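Alpha-glucosidase (Pseudoalteromonas sp. K8, PDB 5HQ4) probably hydrolyses alpha-glucosidic bonds, as a calcium-binding glycoside hydrolase of family 97. Local coordinates at residues A187-Y192 with E437-T442; K430-T435 with N450-E455. All coordinates share one frame; numbering follows the deposited sequence.

Contact 1 (A187-Y192 with E437-T442). With CA (calcium ion), chain G.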
ATOM      1  N   ALA A 187      -7.375   7.734   6.625  1.00 10.22           N
ATOM      2  CA  ALA A 187      -7.987   7.641   5.310  1.00 11.08           C
ATOM      3  C   ALA A 187      -8.194   9.038   4.746  1.00 10.85           C
ATOM      4  O   ALA A 187      -8.462   9.990   5.488  1.00 11.43           O
ATOM      5  CB  ALA A 187      -9.320   6.870   5.363  1.00  9.95           C
ATOM      6  N   ALA A 188      -8.040   9.146   3.420  1.00 11.09           N
ATOM      7  CA  ALA A 188      -8.246  10.395   2.678  1.00 13.32           C
ATOM      8  C   ALA A 188      -7.299  11.487   3.181  1.00 10.61           C
ATOM      9  O   ALA A 188      -7.711  12.574   3.595  1.00 11.39           O
ATOM     10  CB  ALA A 188      -9.716  10.854   2.743  1.00 11.07           C
ATOM     11  N   LEU A 189      -6.004  11.189   3.114  1.00 10.60           N
ATOM     12  CA  LEU A 189      -4.973  12.143   3.532  1.00 12.72           C
ATOM     13  C   LEU A 189      -4.788  13.164   2.416  1.00 11.91           C
ATOM     14  O   LEU A 189      -4.045  12.927   1.456  1.00 12.03           O
ATOM     15  CB  LEU A 189      -3.666  11.423   3.848  1.00  9.91           C
ATOM     16  CG  LEU A 189      -2.462  12.298   4.220  1.00 15.64           C
ATOM     17  CD1 LEU A 189      -2.772  13.208   5.402  1.00 10.41           C
ATOM     18  CD2 LEU A 189      -1.260  11.421   4.531  1.00 11.43           C
ATOM     19  N   VAL A 190      -5.461  14.309   2.549  1.00 11.09           N
ATOM     20  CA  VAL A 190      -5.509  15.352   1.528  1.00 13.45           C
ATOM     21  C   VAL A 190      -5.210  16.694   2.188  1.00 15.53           C
ATOM     22  O   VAL A 190      -5.870  17.063   3.166  1.00 15.49           O
ATOM     23  CB  VAL A 190      -6.890  15.403   0.841  1.00 16.27           C
ATOM     24  CG1 VAL A 190      -6.960  16.557  -0.163  1.00 18.22           C
ATOM     25  CG2 VAL A 190      -7.211  14.076   0.176  1.00 15.25           C
ATOM     26  N   ASP A 191      -4.227  17.423   1.649  1.00 12.61           N
ATOM     27  CA  ASP A 191      -3.860  18.769   2.126  1.00 13.99           C
ATOM     28  C   ASP A 191      -3.655  18.802   3.643  1.00 14.38           C
ATOM     29  O   ASP A 191      -4.146  19.683   4.351  1.00 12.94           O
ATOM     30  CB  ASP A 191      -4.899  19.814   1.697  1.00 14.37           C
ATOM     31  CG  ASP A 191      -4.467  21.236   2.036  1.00 20.54           C
ATOM     32  OD1 ASP A 191      -3.260  21.538   1.913  1.00 16.99           O
ATOM     33  OD2 ASP A 191      -5.333  22.041   2.441  1.00 19.97           O
ATOM     34  N   TYR A 192      -2.903  17.828   4.139  1.00 13.90           N
ATOM     35  CA  TYR A 192      -2.682  17.674   5.569  1.00 13.67           C
ATOM     36  C   TYR A 192      -1.401  16.873   5.731  1.00 12.30           C
ATOM     37  O   TYR A 192      -0.897  16.287   4.773  1.00 11.48           O
ATOM     38  CB  TYR A 192      -3.885  16.986   6.229  1.00 11.11           C
ATOM     39  CG  TYR A 192      -4.080  17.225   7.716  1.00 10.74           C
ATOM     40  CD1 TYR A 192      -4.810  18.330   8.174  1.00 11.11           C
ATOM     41  CD2 TYR A 192      -3.598  16.311   8.659  1.00 11.88           C
ATOM     42  CE1 TYR A 192      -5.026  18.539   9.540  1.00 11.04           C
ATOM     43  CE2 TYR A 192      -3.817  16.508  10.035  1.00 10.82           C
ATOM     44  CZ  TYR A 192      -4.537  17.627  10.459  1.00 10.60           C
ATOM     45  OH  TYR A 192      -4.762  17.830  11.807  1.00 12.25           O
ATOM     46  N   GLU A 437       8.820   5.186  -3.105  1.00  9.08           N
ATOM     47  CA  GLU A 437       9.065   6.143  -2.030  1.00  9.00           C
ATOM     48  C   GLU A 437       7.879   7.104  -1.911  1.00 11.44           C
ATOM     49  O   GLU A 437       8.025   8.318  -2.079  1.00 10.46           O
ATOM     50  CB  GLU A 437      10.371   6.898  -2.235  1.00 11.26           C
ATOM     51  CG  GLU A 437      11.580   5.950  -2.329  1.00 13.26           C
ATOM     52  CD  GLU A 437      11.648   5.231  -3.682  1.00 15.15           C
ATOM     53  OE1 GLU A 437      11.478   5.902  -4.718  1.00 13.49           O
ATOM     54  OE2 GLU A 437      11.830   3.995  -3.715  1.00 18.22           O
ATOM     55  N   PRO A 438       6.684   6.581  -1.631  1.00 10.50           N
ATOM     56  CA  PRO A 438       5.460   7.382  -1.693  1.00  9.04           C
ATOM     57  C   PRO A 438       5.062   7.930  -0.339  1.00 13.45           C
ATOM     58  O   PRO A 438       5.738   7.677   0.663  1.00 11.18           O
ATOM     59  CB  PRO A 438       4.426   6.345  -2.141  1.00  9.64           C
ATOM     60  CG  PRO A 438       4.829   5.149  -1.294  1.00  9.87           C
ATOM     61  CD  PRO A 438       6.381   5.183  -1.278  1.00 13.43           C
ATOM     62  N   ILE A 439       3.946   8.660  -0.306  1.00 10.77           N
ATOM     63  CA  ILE A 439       3.122   8.729   0.900  1.00 11.37           C
ATOM     64  C   ILE A 439       2.378   7.405   1.037  1.00 10.23           C
ATOM     65  O   ILE A 439       2.009   6.777   0.033  1.00  9.57           O
ATOM     66  CB  ILE A 439       2.140   9.917   0.817  1.00 11.70           C
ATOM     67  CG1 ILE A 439       1.263   9.999   2.071  1.00 12.30           C
ATOM     68  CG2 ILE A 439       1.221   9.789  -0.414  1.00  9.50           C
ATOM     69  CD1 ILE A 439       2.033  10.432   3.327  1.00 11.87           C
ATOM     70  N   LYS A 440       2.176   6.957   2.277  1.00  8.70           N
ATOM     71  CA  LYS A 440       1.419   5.731   2.508  1.00 10.91           C
ATOM     72  C   LYS A 440       0.035   5.828   1.873  1.00 13.02           C
ATOM     73  O   LYS A 440      -0.525   6.920   1.697  1.00 12.24           O
ATOM     74  CB  LYS A 440       1.290   5.460   4.010  1.00 11.37           C
ATOM     75  CG  LYS A 440       0.385   6.498   4.738  1.00  9.75           C
ATOM     76  CD  LYS A 440       0.690   6.573   6.243  1.00 13.89           C
ATOM     77  CE  LYS A 440      -0.281   7.537   6.934  1.00 12.98           C
ATOM     78  NZ  LYS A 440      -0.055   7.661   8.409  1.00 11.86           N
ATOM     79  N   ASP A 441      -0.508   4.667   1.514  1.00  9.97           N
ATOM     80  CA  ASP A 441      -1.842   4.585   0.918  1.00  9.14           C
ATOM     81  C   ASP A 441      -2.899   4.903   1.976  1.00  9.27           C
ATOM     82  O   ASP A 441      -2.867   4.350   3.079  1.00  9.86           O
ATOM     83  CB  ASP A 441      -2.042   3.171   0.354  1.00  9.13           C
ATOM     84  CG  ASP A 441      -3.281   3.036  -0.536  1.00 14.09           C
ATOM     85  OD1 ASP A 441      -4.266   3.787  -0.347  1.00 14.42           O
ATOM     86  OD2 ASP A 441      -3.263   2.146  -1.427  1.00 14.88           O
ATOM     87  N   THR A 442      -3.802   5.843   1.670  1.00  9.58           N
ATOM     88  CA  THR A 442      -4.913   6.150   2.565  1.00  9.80           C
ATOM     89  C   THR A 442      -6.252   6.006   1.841  1.00 10.19           C
ATOM     90  O   THR A 442      -7.258   6.585   2.270  1.00 11.91           O
ATOM     91  CB  THR A 442      -4.767   7.544   3.187  1.00 11.19           C
ATOM     92  OG1 THR A 442      -4.755   8.551   2.164  1.00 10.91           O
ATOM     93  CG2 THR A 442      -3.457   7.633   4.011  1.00  9.81           C
TER
HETATM   94 CA    CA G 706      12.372   1.764  -3.213  1.00 26.01          CA
HETATM   95  O   HOH W   1      14.328   2.448  -2.025  1.00 23.32           O
HETATM   96  O   HOH W   2      11.887   1.612  -5.547  1.00 13.74           O
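T442 meets A188 and L189 with both of its oxygens, one from the backbone and one from the side chain. A188 N donates to T442 O over 2.9 Å, the donor tilted 25° out of the carbonyl plane, and A187 CA makes a CH...O contact with the same oxygen. The next amide, L189 N, donates to T442 OG1 at 3.1 Å in an equally straight bond. A chi1 of 61° sets this hydroxyl between its own backbone N and carbonyl carbon, where it faces L189, while CG2 lies against L189 CB. Were T442 replaced by an alanine, the L189 amide would probably lose its acceptor and a gap would be likely beside L189 CB. The contact joins the exit of strand 181-187, in the N-terminal beta-sandwich region, to the loop that follows strand 432-435 of the catalytic (beta/alpha)8 barrel. Beside these bonds, L189 CD2 rests 3.6 Å from I439 CD1, and V416 of helix 413-428 touches both side chains. In the next shell, K440 NZ reaches back to the N-terminal region through a salt bridge with E186, and D441 O accepts a hydrogen bond from H185. At the start of the loop, E437 OE2 binds the calcium ion at 2.4 Å.

Contact 2 (K430-T435 with N450-E455); sequences KISINT and NWITRE. With CA (calcium ion), chain G.
Backbone hydrogen bonds join I433 and T435 to the segment N450-E455. I433 N donates to N450 O and T435 N to T453 O, while I433 O and T435 O accept from I452 N and E455 N; the I452 bond is the most bent, at 141°. The axes of strands 432-435 and 451-454 run nearly parallel, 4.6 Å apart at their closest. N434 CA adds a CH...O contact to T453 O.

Side chains contribute two further hydrogen bonds. At one end, N450 ND2 lies in the plane of the I431 carbonyl and donates to I431 O over 3.0 Å, almost straight at 175°; the same nitrogen also bonds V423 O of helix 413-428. At the other, W451 NE1 donates to T435 OG1 at 3.0 Å, the hydroxyl sitting near the indole edge but 21° out of its plane. W451 carries CG anti to its backbone nitrogen (chi1 -153°), which brings the NE1 edge of the indole to T435. The guanidinium NH2 of R454 stands 3.3 Å above the centre of the ring, while its NH1 is bonded to I439 O.

Van der Waals contacts make up the rest. N434 and T453 run side by side, T453 CG2 lying against the N434 amide, 3.4 Å from OD1; N434 ND2 is hydrogen-bonded to D489 and T453 OG1 to S525. I452 CD1 and CG2 both lie against S432 CB, at 3.9 Å each.

Beyond the last bond of the pair, E455 extends its carboxylate, and OE1 binds the calcium ion at 2.4 Å. The pair adjoins strand 384-388 in the parallel sheet, consistent with the (beta/alpha)8 barrel of this family; in such barrels the active site lies at the C-terminal ends of the strands, where E455 binds calcium.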
ATOM      1  N   LYS A 430      -4.231  10.897 -19.369  1.00 19.57           N
ATOM      2  CA  LYS A 430      -4.649   9.492 -19.290  1.00 17.04           C
ATOM      3  C   LYS A 430      -3.488   8.572 -18.904  1.00 22.28           C
ATOM      4  O   LYS A 430      -3.319   7.480 -19.452  1.00 21.19           O
ATOM      5  CB  LYS A 430      -5.323   9.034 -20.583  1.00 18.32           C
ATOM      6  CG  LYS A 430      -6.640   9.763 -20.844  1.00 24.48           C
ATOM      7  CD  LYS A 430      -7.344   9.205 -22.069  1.00 34.89           C
ATOM      8  CE  LYS A 430      -8.502  10.097 -22.500  1.00 41.92           C
ATOM      9  NZ  LYS A 430      -9.357  10.476 -21.351  1.00 47.80           N
ATOM     10  N   ILE A 431      -2.710   8.997 -17.912  1.00 17.66           N
ATOM     11  CA  ILE A 431      -1.567   8.241 -17.409  1.00 15.58           C
ATOM     12  C   ILE A 431      -1.847   7.836 -15.968  1.00 14.42           C
ATOM     13  O   ILE A 431      -2.318   8.652 -15.167  1.00 18.37           O
ATOM     14  CB  ILE A 431      -0.268   9.065 -17.526  1.00 16.79           C
ATOM     15  CG1 ILE A 431       0.147   9.171 -19.001  1.00 24.99           C
ATOM     16  CG2 ILE A 431       0.856   8.476 -16.661  1.00 16.10           C
ATOM     17  CD1 ILE A 431       1.306  10.112 -19.235  1.00 23.72           C
ATOM     18  N   SER A 432      -1.579   6.572 -15.648  1.00 14.66           N
ATOM     19  CA  SER A 432      -1.679   6.061 -14.288  1.00 13.36           C
ATOM     20  C   SER A 432      -0.303   6.049 -13.633  1.00 17.03           C
ATOM     21  O   SER A 432       0.721   5.931 -14.312  1.00 15.32           O
ATOM     22  CB  SER A 432      -2.272   4.650 -14.283  1.00 13.29           C
ATOM     23  OG  SER A 432      -3.588   4.686 -14.811  1.00 17.34           O
ATOM     24  N   ILE A 433      -0.293   6.128 -12.300  1.00 13.02           N
ATOM     25  CA  ILE A 433       0.919   6.385 -11.526  1.00 11.88           C
ATOM     26  C   ILE A 433       1.147   5.261 -10.522  1.00 14.71           C
ATOM     27  O   ILE A 433       0.243   4.905  -9.754  1.00 11.89           O
ATOM     28  CB  ILE A 433       0.849   7.740 -10.799  1.00 11.82           C
ATOM     29  CG1 ILE A 433       0.820   8.896 -11.804  1.00 12.39           C
ATOM     30  CG2 ILE A 433       2.032   7.909  -9.829  1.00 11.37           C
ATOM     31  CD1 ILE A 433       2.075   9.006 -12.678  1.00 12.60           C
ATOM     32  N   ASN A 434       2.379   4.752 -10.502  1.00 12.60           N
ATOM     33  CA  ASN A 434       2.880   3.763  -9.552  1.00 12.37           C
ATOM     34  C   ASN A 434       4.003   4.452  -8.775  1.00 11.84           C
ATOM     35  O   ASN A 434       5.088   4.673  -9.322  1.00 12.74           O
ATOM     36  CB  ASN A 434       3.363   2.527 -10.323  1.00 13.20           C
ATOM     37  CG  ASN A 434       4.260   1.610  -9.516  1.00 15.93           C
ATOM     38  OD1 ASN A 434       4.309   1.665  -8.287  1.00 12.28           O
ATOM     39  ND2 ASN A 434       4.968   0.730 -10.223  1.00 13.57           N
ATOM     40  N   THR A 435       3.744   4.827  -7.517  1.00 10.83           N
ATOM     41  CA  THR A 435       4.648   5.702  -6.762  1.00  9.95           C
ATOM     42  C   THR A 435       5.573   4.886  -5.865  1.00  9.60           C
ATOM     43  O   THR A 435       5.110   4.244  -4.922  1.00 10.26           O
ATOM     44  CB  THR A 435       3.863   6.694  -5.895  1.00 11.05           C
ATOM     45  OG1 THR A 435       2.855   7.335  -6.679  1.00 12.77           O
ATOM     46  CG2 THR A 435       4.804   7.753  -5.312  1.00 11.64           C
ATOM     47  N   ASN A 450      -6.602   6.513 -11.178  1.00 13.36           N
ATOM     48  CA  ASN A 450      -5.336   6.325 -11.872  1.00 13.79           C
ATOM     49  C   ASN A 450      -4.158   6.225 -10.911  1.00 12.57           C
ATOM     50  O   ASN A 450      -3.033   5.982 -11.357  1.00 12.72           O
ATOM     51  CB  ASN A 450      -5.093   7.456 -12.888  1.00 13.75           C
ATOM     52  CG  ASN A 450      -4.793   8.780 -12.222  1.00 17.26           C
ATOM     53  OD1 ASN A 450      -5.434   9.152 -11.240  1.00 15.40           O
ATOM     54  ND2 ASN A 450      -3.798   9.492 -12.741  1.00 14.90           N
ATOM     55  N   TRP A 451      -4.386   6.380  -9.602  1.00 12.88           N
ATOM     56  CA  TRP A 451      -3.328   6.150  -8.612  1.00 12.33           C
ATOM     57  C   TRP A 451      -3.356   4.662  -8.270  1.00 14.16           C
ATOM     58  O   TRP A 451      -3.936   4.229  -7.277  1.00 14.19           O
ATOM     59  CB  TRP A 451      -3.523   7.022  -7.371  1.00 11.39           C
ATOM     60  CG  TRP A 451      -2.214   7.323  -6.655  1.00 11.13           C
ATOM     61  CD1 TRP A 451      -1.012   6.717  -6.870  1.00 11.97           C
ATOM     62  CD2 TRP A 451      -1.985   8.325  -5.660  1.00 11.39           C
ATOM     63  NE1 TRP A 451      -0.043   7.280  -6.072  1.00 14.43           N
ATOM     64  CE2 TRP A 451      -0.617   8.270  -5.317  1.00 11.28           C
ATOM     65  CE3 TRP A 451      -2.802   9.279  -5.038  1.00 14.76           C
ATOM     66  CZ2 TRP A 451      -0.048   9.118  -4.366  1.00 14.66           C
ATOM     67  CZ3 TRP A 451      -2.231  10.130  -4.097  1.00 15.95           C
ATOM     68  CH2 TRP A 451      -0.864  10.044  -3.775  1.00 16.06           C
ATOM     69  N   ILE A 452      -2.710   3.863  -9.120  1.00 11.73           N
ATOM     70  CA  ILE A 452      -3.046   2.442  -9.134  1.00 11.60           C
ATOM     71  C   ILE A 452      -2.298   1.651  -8.069  1.00 12.01           C
ATOM     72  O   ILE A 452      -2.852   0.691  -7.517  1.00 12.86           O
ATOM     73  CB  ILE A 452      -2.828   1.842 -10.537  1.00 12.43           C
ATOM     74  CG1 ILE A 452      -1.420   2.121 -11.064  1.00 11.62           C
ATOM     75  CG2 ILE A 452      -3.870   2.395 -11.476  1.00 14.55           C
ATOM     76  CD1 ILE A 452      -1.133   1.452 -12.407  1.00 14.63           C
ATOM     77  N   THR A 453      -1.069   2.032  -7.726  1.00 12.80           N
ATOM     78  CA  THR A 453      -0.319   1.260  -6.746  1.00 10.68           C
ATOM     79  C   THR A 453       0.853   2.101  -6.244  1.00 12.05           C
ATOM     80  O   THR A 453       1.092   3.217  -6.715  1.00  9.99           O
ATOM     81  CB  THR A 453       0.135  -0.078  -7.351  1.00 12.65           C
ATOM     82  OG1 THR A 453       0.572  -0.958  -6.304  1.00 13.37           O
ATOM     83  CG2 THR A 453       1.261   0.140  -8.374  1.00 10.24           C
ATOM     84  N   ARG A 454       1.574   1.564  -5.261  1.00  9.47           N
ATOM     85  CA  ARG A 454       2.752   2.234  -4.722  1.00 13.09           C
ATOM     86  C   ARG A 454       3.616   1.207  -4.008  1.00 12.84           C
ATOM     87  O   ARG A 454       3.210   0.068  -3.784  1.00 11.07           O
ATOM     88  CB  ARG A 454       2.374   3.374  -3.762  1.00 11.55           C
ATOM     89  CG  ARG A 454       1.922   2.909  -2.364  1.00 10.08           C
ATOM     90  CD  ARG A 454       1.117   4.027  -1.656  1.00  8.99           C
ATOM     91  NE  ARG A 454      -0.067   4.376  -2.444  1.00  9.31           N
ATOM     92  CZ  ARG A 454      -0.598   5.594  -2.544  1.00 13.13           C
ATOM     93  NH1 ARG A 454      -0.060   6.628  -1.900  1.00 10.31           N
ATOM     94  NH2 ARG A 454      -1.677   5.776  -3.301  1.00 11.31           N
ATOM     95  N   GLU A 455       4.816   1.637  -3.632  1.00  9.72           N
ATOM     96  CA  GLU A 455       5.690   0.777  -2.850  1.00 12.48           C
ATOM     97  C   GLU A 455       5.497   1.099  -1.370  1.00  9.96           C
ATOM     98  O   GLU A 455       4.536   0.619  -0.756  1.00  9.86           O
ATOM     99  CB  GLU A 455       7.143   0.954  -3.309  1.00 11.60           C
ATOM    100  CG  GLU A 455       8.107  -0.085  -2.780  1.00 10.84           C
ATOM    101  CD  GLU A 455       9.481   0.090  -3.397  1.00 18.22           C
ATOM    102  OE1 GLU A 455      10.070   1.173  -3.215  1.00 16.24           O
ATOM    103  OE2 GLU A 455       9.948  -0.831  -4.101  1.00 18.12           O
TER
HETATM  104 CA    CA G 706      12.372   1.764  -3.213  1.00 26.01          CA
HETATM  105  O   HOH W   1      14.328   2.448  -2.025  1.00 23.32           O
HETATM  106  O   HOH W   2      11.887   1.612  -5.547  1.00 13.74           O

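The segments of the two contacts alternate along the chain: 437-442 follows strand 432-435 after one residue and leads on toward strand 451-454, so the loop that reaches the N-terminal region in contact 1 springs from the strand pair of contact 2. Their centres lie 13 Å apart. R454 ties them, its NH1 sitting 2.8 Å from I439 O in a probable hydrogen bond, and its CD packing against D441 N. They converge again at the calcium ion, where E437 OE2 and E455 OE1 come within 3.4 Å of each other; the metal probably offsets their mutual repulsion. E154, from the N-terminal region, and E461 complete the protein ligands, alongside two waters.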